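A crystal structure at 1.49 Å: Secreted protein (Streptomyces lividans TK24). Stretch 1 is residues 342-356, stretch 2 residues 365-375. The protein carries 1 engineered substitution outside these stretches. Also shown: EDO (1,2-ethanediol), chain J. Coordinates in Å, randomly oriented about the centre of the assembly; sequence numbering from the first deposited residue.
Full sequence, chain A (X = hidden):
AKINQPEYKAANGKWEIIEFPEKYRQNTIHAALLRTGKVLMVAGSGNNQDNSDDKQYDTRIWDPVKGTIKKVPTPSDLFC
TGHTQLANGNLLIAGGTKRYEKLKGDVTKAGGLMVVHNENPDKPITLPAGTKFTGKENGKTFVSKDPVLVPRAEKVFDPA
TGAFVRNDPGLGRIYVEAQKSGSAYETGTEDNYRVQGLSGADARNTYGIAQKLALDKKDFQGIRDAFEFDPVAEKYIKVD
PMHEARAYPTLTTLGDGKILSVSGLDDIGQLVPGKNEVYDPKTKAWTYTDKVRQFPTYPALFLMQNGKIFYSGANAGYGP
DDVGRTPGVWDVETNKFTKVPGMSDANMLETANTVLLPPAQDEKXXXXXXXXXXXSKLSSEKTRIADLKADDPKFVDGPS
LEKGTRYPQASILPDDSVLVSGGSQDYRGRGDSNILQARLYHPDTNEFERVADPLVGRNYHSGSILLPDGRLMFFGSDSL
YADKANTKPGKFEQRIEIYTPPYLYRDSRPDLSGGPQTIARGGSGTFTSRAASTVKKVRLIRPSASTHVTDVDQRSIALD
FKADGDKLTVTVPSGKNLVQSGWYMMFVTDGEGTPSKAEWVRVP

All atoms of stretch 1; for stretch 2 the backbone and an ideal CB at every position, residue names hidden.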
# COMPACT_ATOMS: atom_id res chain seq x y z
N GLY A 342 3.78 -10.55 19.81
CA GLY A 342 4.78 -11.41 19.24
C GLY A 342 5.56 -10.90 18.05
O GLY A 342 6.47 -11.58 17.60
N MET A 343 5.18 -9.75 17.51
CA MET A 343 5.85 -9.20 16.34
C MET A 343 7.34 -8.88 16.60
O MET A 343 7.65 -7.97 17.37
CB MET A 343 5.14 -7.94 15.85
CG MET A 343 5.83 -7.26 14.68
SD MET A 343 5.74 -8.12 13.11
CE MET A 343 4.00 -7.83 12.70
N SER A 344 8.22 -9.59 15.91
CA SER A 344 9.63 -9.23 15.88
C SER A 344 9.83 -7.98 15.09
O SER A 344 9.09 -7.73 14.13
CB SER A 344 10.46 -10.31 15.29
OG SER A 344 10.48 -11.42 16.17
N ASP A 345 10.83 -7.15 15.42
CA ASP A 345 11.10 -5.92 14.62
C ASP A 345 9.83 -5.08 14.55
O ASP A 345 9.46 -4.59 13.49
CB ASP A 345 11.70 -6.23 13.23
CG ASP A 345 13.08 -6.83 13.33
OD1 ASP A 345 13.71 -6.61 14.39
OD2 ASP A 345 13.53 -7.42 12.35
N ALA A 346 9.17 -4.92 15.70
CA ALA A 346 7.96 -4.11 15.76
C ALA A 346 8.25 -2.63 15.53
O ALA A 346 7.35 -1.85 15.22
CB ALA A 346 7.25 -4.34 17.07
N ASN A 347 9.53 -2.26 15.65
CA ASN A 347 10.04 -0.96 15.31
C ASN A 347 10.42 -0.78 13.85
O ASN A 347 10.96 0.26 13.47
CB ASN A 347 11.23 -0.65 16.23
CG ASN A 347 12.39 -1.63 16.07
OD1 ASN A 347 12.23 -2.78 15.69
ND2 ASN A 347 13.59 -1.13 16.37
N MET A 348 10.15 -1.81 13.03
CA MET A 348 10.51 -1.84 11.59
C MET A 348 9.33 -2.34 10.80
O MET A 348 9.46 -3.30 10.03
CB MET A 348 11.73 -2.70 11.32
CG MET A 348 12.90 -2.29 12.18
SD MET A 348 14.36 -3.25 11.69
CE MET A 348 15.26 -3.35 13.22
N LEU A 349 8.17 -1.70 11.01
CA LEU A 349 6.97 -2.08 10.27
C LEU A 349 6.62 -1.10 9.16
O LEU A 349 5.84 -1.47 8.26
CB LEU A 349 5.80 -2.18 11.25
CG LEU A 349 5.88 -3.39 12.17
CD1 LEU A 349 4.80 -3.29 13.26
CD2 LEU A 349 5.68 -4.66 11.35
N GLU A 350 7.18 0.10 9.15
CA GLU A 350 6.97 0.98 8.02
C GLU A 350 7.61 0.40 6.78
O GLU A 350 8.75 -0.06 6.82
CB GLU A 350 7.57 2.37 8.28
CG GLU A 350 6.76 3.15 9.32
CD GLU A 350 7.11 4.64 9.43
OE1 GLU A 350 7.85 5.17 8.56
OE2 GLU A 350 6.61 5.28 10.40
N THR A 351 6.89 0.40 5.66
CA THR A 351 7.42 -0.10 4.37
C THR A 351 7.57 -1.63 4.32
O THR A 351 8.22 -2.14 3.41
CB THR A 351 8.67 0.67 3.88
OG1 THR A 351 9.88 0.20 4.53
CG2 THR A 351 8.51 2.14 4.07
N ALA A 352 7.00 -2.35 5.27
CA ALA A 352 6.90 -3.79 5.22
C ALA A 352 5.76 -4.21 4.29
O ALA A 352 4.80 -3.44 4.11
CB ALA A 352 6.64 -4.33 6.60
N ASN A 353 5.83 -5.40 3.74
CA ASN A 353 4.73 -5.94 2.99
C ASN A 353 3.94 -6.87 3.88
O ASN A 353 4.46 -7.39 4.89
CB ASN A 353 5.22 -6.58 1.67
CG ASN A 353 4.21 -6.46 0.56
OD1 ASN A 353 3.01 -6.65 0.81
ND2 ASN A 353 4.63 -6.09 -0.61
N THR A 354 2.69 -7.14 3.50
CA THR A 354 1.81 -8.04 4.21
C THR A 354 1.09 -8.88 3.18
O THR A 354 0.57 -8.32 2.20
CB THR A 354 0.73 -7.29 4.99
OG1 THR A 354 1.33 -6.27 5.81
CG2 THR A 354 -0.06 -8.23 5.85
N VAL A 355 0.99 -10.17 3.45
CA VAL A 355 0.26 -11.11 2.58
C VAL A 355 -0.59 -12.01 3.43
O VAL A 355 -0.11 -12.54 4.44
CB VAL A 355 1.26 -11.98 1.76
CG1 VAL A 355 0.54 -12.98 0.91
CG2 VAL A 355 2.10 -11.11 0.85
N LEU A 356 -1.83 -12.20 2.97
CA LEU A 356 -2.69 -13.27 3.47
C LEU A 356 -2.25 -14.53 2.73
O LEU A 356 -2.42 -14.61 1.51
CB LEU A 356 -4.15 -12.94 3.25
CG LEU A 356 -5.17 -14.03 3.56
CD1 LEU A 356 -4.97 -14.66 4.92
CD2 LEU A 356 -6.54 -13.43 3.45
N UNK A 365 -1.25 -14.75 8.18
CA UNK A 365 -0.78 -13.48 7.59
C UNK A 365 0.70 -13.37 7.79
O UNK A 365 1.17 -13.68 8.88
CB UNK A 365 -1.49 -12.27 8.20
N UNK A 366 1.43 -12.95 6.78
CA UNK A 366 2.87 -12.77 6.86
C UNK A 366 3.23 -11.33 6.60
O UNK A 366 2.77 -10.72 5.63
CB UNK A 366 3.59 -13.69 5.87
N UNK A 367 4.02 -10.75 7.51
CA UNK A 367 4.60 -9.43 7.40
C UNK A 367 6.10 -9.59 7.07
O UNK A 367 6.77 -10.43 7.68
CB UNK A 367 4.39 -8.63 8.69
N UNK A 368 6.53 -8.88 6.05
CA UNK A 368 7.82 -9.11 5.44
C UNK A 368 8.63 -7.83 5.43
O UNK A 368 8.22 -6.83 4.87
CB UNK A 368 7.66 -9.66 4.02
N UNK A 369 9.82 -7.87 6.01
CA UNK A 369 10.75 -6.78 5.94
C UNK A 369 10.24 -5.54 6.67
O UNK A 369 9.54 -5.68 7.67
CB UNK A 369 11.05 -6.45 4.48
N UNK A 370 10.58 -4.37 6.13
CA UNK A 370 10.26 -3.12 6.76
C UNK A 370 11.47 -2.36 7.23
O UNK A 370 12.60 -2.85 7.17
CB UNK A 370 9.32 -3.36 7.94
N UNK A 371 11.23 -1.14 7.61
CA UNK A 371 12.27 -0.29 8.15
C UNK A 371 11.82 0.57 9.29
O UNK A 371 10.64 0.62 9.65
CB UNK A 371 12.84 0.60 7.04
N UNK A 372 12.78 1.24 9.91
CA UNK A 372 12.46 2.08 11.04
C UNK A 372 11.65 3.29 10.63
O UNK A 372 11.57 3.64 9.45
CB UNK A 372 13.74 2.52 11.75
N UNK A 373 11.07 3.93 11.61
CA UNK A 373 10.17 5.02 11.31
C UNK A 373 10.89 6.14 10.51
O UNK A 373 12.07 6.45 10.74
CB UNK A 373 9.59 5.58 12.61
N UNK A 374 10.14 6.75 9.60
CA UNK A 374 10.67 7.86 8.80
C UNK A 374 11.86 7.45 8.00
O UNK A 374 11.80 6.45 7.28
CB UNK A 374 11.04 9.04 9.69
N UNK A 375 12.96 8.20 8.14
CA UNK A 375 14.14 8.01 7.31
C UNK A 375 15.19 7.18 7.99
O UNK A 375 16.39 7.24 7.64
CB UNK A 375 14.74 9.36 6.91
C1 EDO J . 17.06 11.33 3.71
O1 EDO J . 17.08 10.86 5.07
C2 EDO J . 18.52 11.64 3.37
O2 EDO J . 19.19 10.42 3.23

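Positions 365 to 368 form a strand that runs antiparallel to 353-356 of stretch 1. CB directions alternate between the two faces of the pair.

Position 365 is paired with Leu356, and its CB points to the face that carries Thr354 and Leu356. The ideal CB lies 4.9 Å from Thr354 CG2. Leu356 offers an apolar surface, so a large aliphatic or aromatic residue would suit. The residue is Tyr365. Its ring takes Leu356 CD1 over one face, 3.8 Å from the ring centroid, a CH-pi contact.

Position 366 is paired with Val355, on the face with Asn353 and Val355. Its backbone is fixed whatever the side chain: N of 366 donates to Val355 O (2.8 Å), and Val355 N donates to O of 366 (2.9 Å). Many apolar side chains would fit. It is Met366, extended with chi1 and chi2 both t, and its end leads away from stretch 1.

Position 367 returns to the face of Thr354. Its ideal CB is 4.1 Å from Met343 CE, and Leu349 and Ala352 also lie near. This is a small apolar pocket, suited to valine or isoleucine. The residue is Val367. Its CG2 meets Met343 CE at 3.9 Å, while its CG1 lies 3.9 Å from Leu349 CD2 and 4.0 Å from Ala352 CB.

Position 368 is paired with Asn353. N of 368 donates to Asn353 O (2.8 Å), and Asn353 N donates to O of 368 (3.0 Å). The CB shares a face with Val355, so a branched aliphatic residue is reasonable. It is Ile368, whose CD1 reaches Val355 CG2 at 4.4 Å.

Position 369 has a positive phi (66°, psi -145°), which favours glycine. It is Gly369.

Position 370 is the most restrictive. An ideal CB would sit 2.1 Å from Met348 O, a clash, and 3.1 Å from Ala352 CB. Phi/psi of 113/170 also calls for glycine. With Gly370, CA can approach Met348 O to 3.4 Å in a CA-H...O contact.

Position 371 points its CB away, and its backbone angles are permissive. The ideal CB is 3.9 Å from Thr351 OG1, so a small residue is plausible and glycine is not forced. It is Gly371. Its N donates to Glu350 O (2.8 Å), and its O accepts from water 2, which also accepts from Glu350 N.

Position 372 also points away, with ordinary angles; several residues could be accommodated on this evidence. It is Gly372, whose CA makes a CA-H...O contact with Asn347 O at 3.4 Å.

Position 373 has its ideal CB 3.7 Å from Glu350 OE2. A polar donor or a compact aliphatic could suit. It is Val373, with CG1 3.5 Å from Glu350 OE2. Water 1 links its N to Asn347 O.

Position 374 has phi 60° and psi -127°, favouring glycine. It is Gly374, whose N donates to Glu350 OE1 (3.0 Å).

Position 375 faces away, with stretch 1 out of reach, so the choice is open. It is Glu375; its OE1 accepts a very short hydrogen bond from EDO O1 (2.4 Å).

Stretch 2 365-375: YMVIGGGGVGE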
# COMPACT_ATOMS: atom_id res chain seq x y z
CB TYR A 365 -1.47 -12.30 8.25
CG TYR A 365 -2.91 -12.16 7.94
CD1 TYR A 365 -3.87 -12.88 8.61
CD2 TYR A 365 -3.32 -11.35 6.91
CE1 TYR A 365 -5.21 -12.75 8.30
CE2 TYR A 365 -4.65 -11.25 6.57
CZ TYR A 365 -5.58 -11.93 7.26
OH TYR A 365 -6.93 -11.81 6.95
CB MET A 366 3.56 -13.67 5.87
CG MET A 366 5.07 -13.49 5.89
SD MET A 366 5.92 -14.34 4.54
CE MET A 366 6.02 -15.85 5.36
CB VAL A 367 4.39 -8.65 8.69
CG1 VAL A 367 5.14 -7.36 8.65
CG2 VAL A 367 2.92 -8.40 8.97
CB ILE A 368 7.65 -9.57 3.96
CG1 ILE A 368 6.69 -10.72 3.84
CG2 ILE A 368 8.99 -9.90 3.32
CD1 ILE A 368 6.16 -10.98 2.46
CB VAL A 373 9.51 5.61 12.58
CG1 VAL A 373 8.57 4.60 13.20
CG2 VAL A 373 10.55 6.13 13.57
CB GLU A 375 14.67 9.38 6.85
CG GLU A 375 13.65 10.12 6.04
CD GLU A 375 13.97 11.56 5.68
OE1 GLU A 375 15.14 11.96 5.86
OE2 GLU A 375 12.99 12.26 5.34
O HOH W 1 11.49 2.74 14.30
O HOH W 2 8.67 1.26 11.48
O HOH W 3 9.86 4.64 6.78
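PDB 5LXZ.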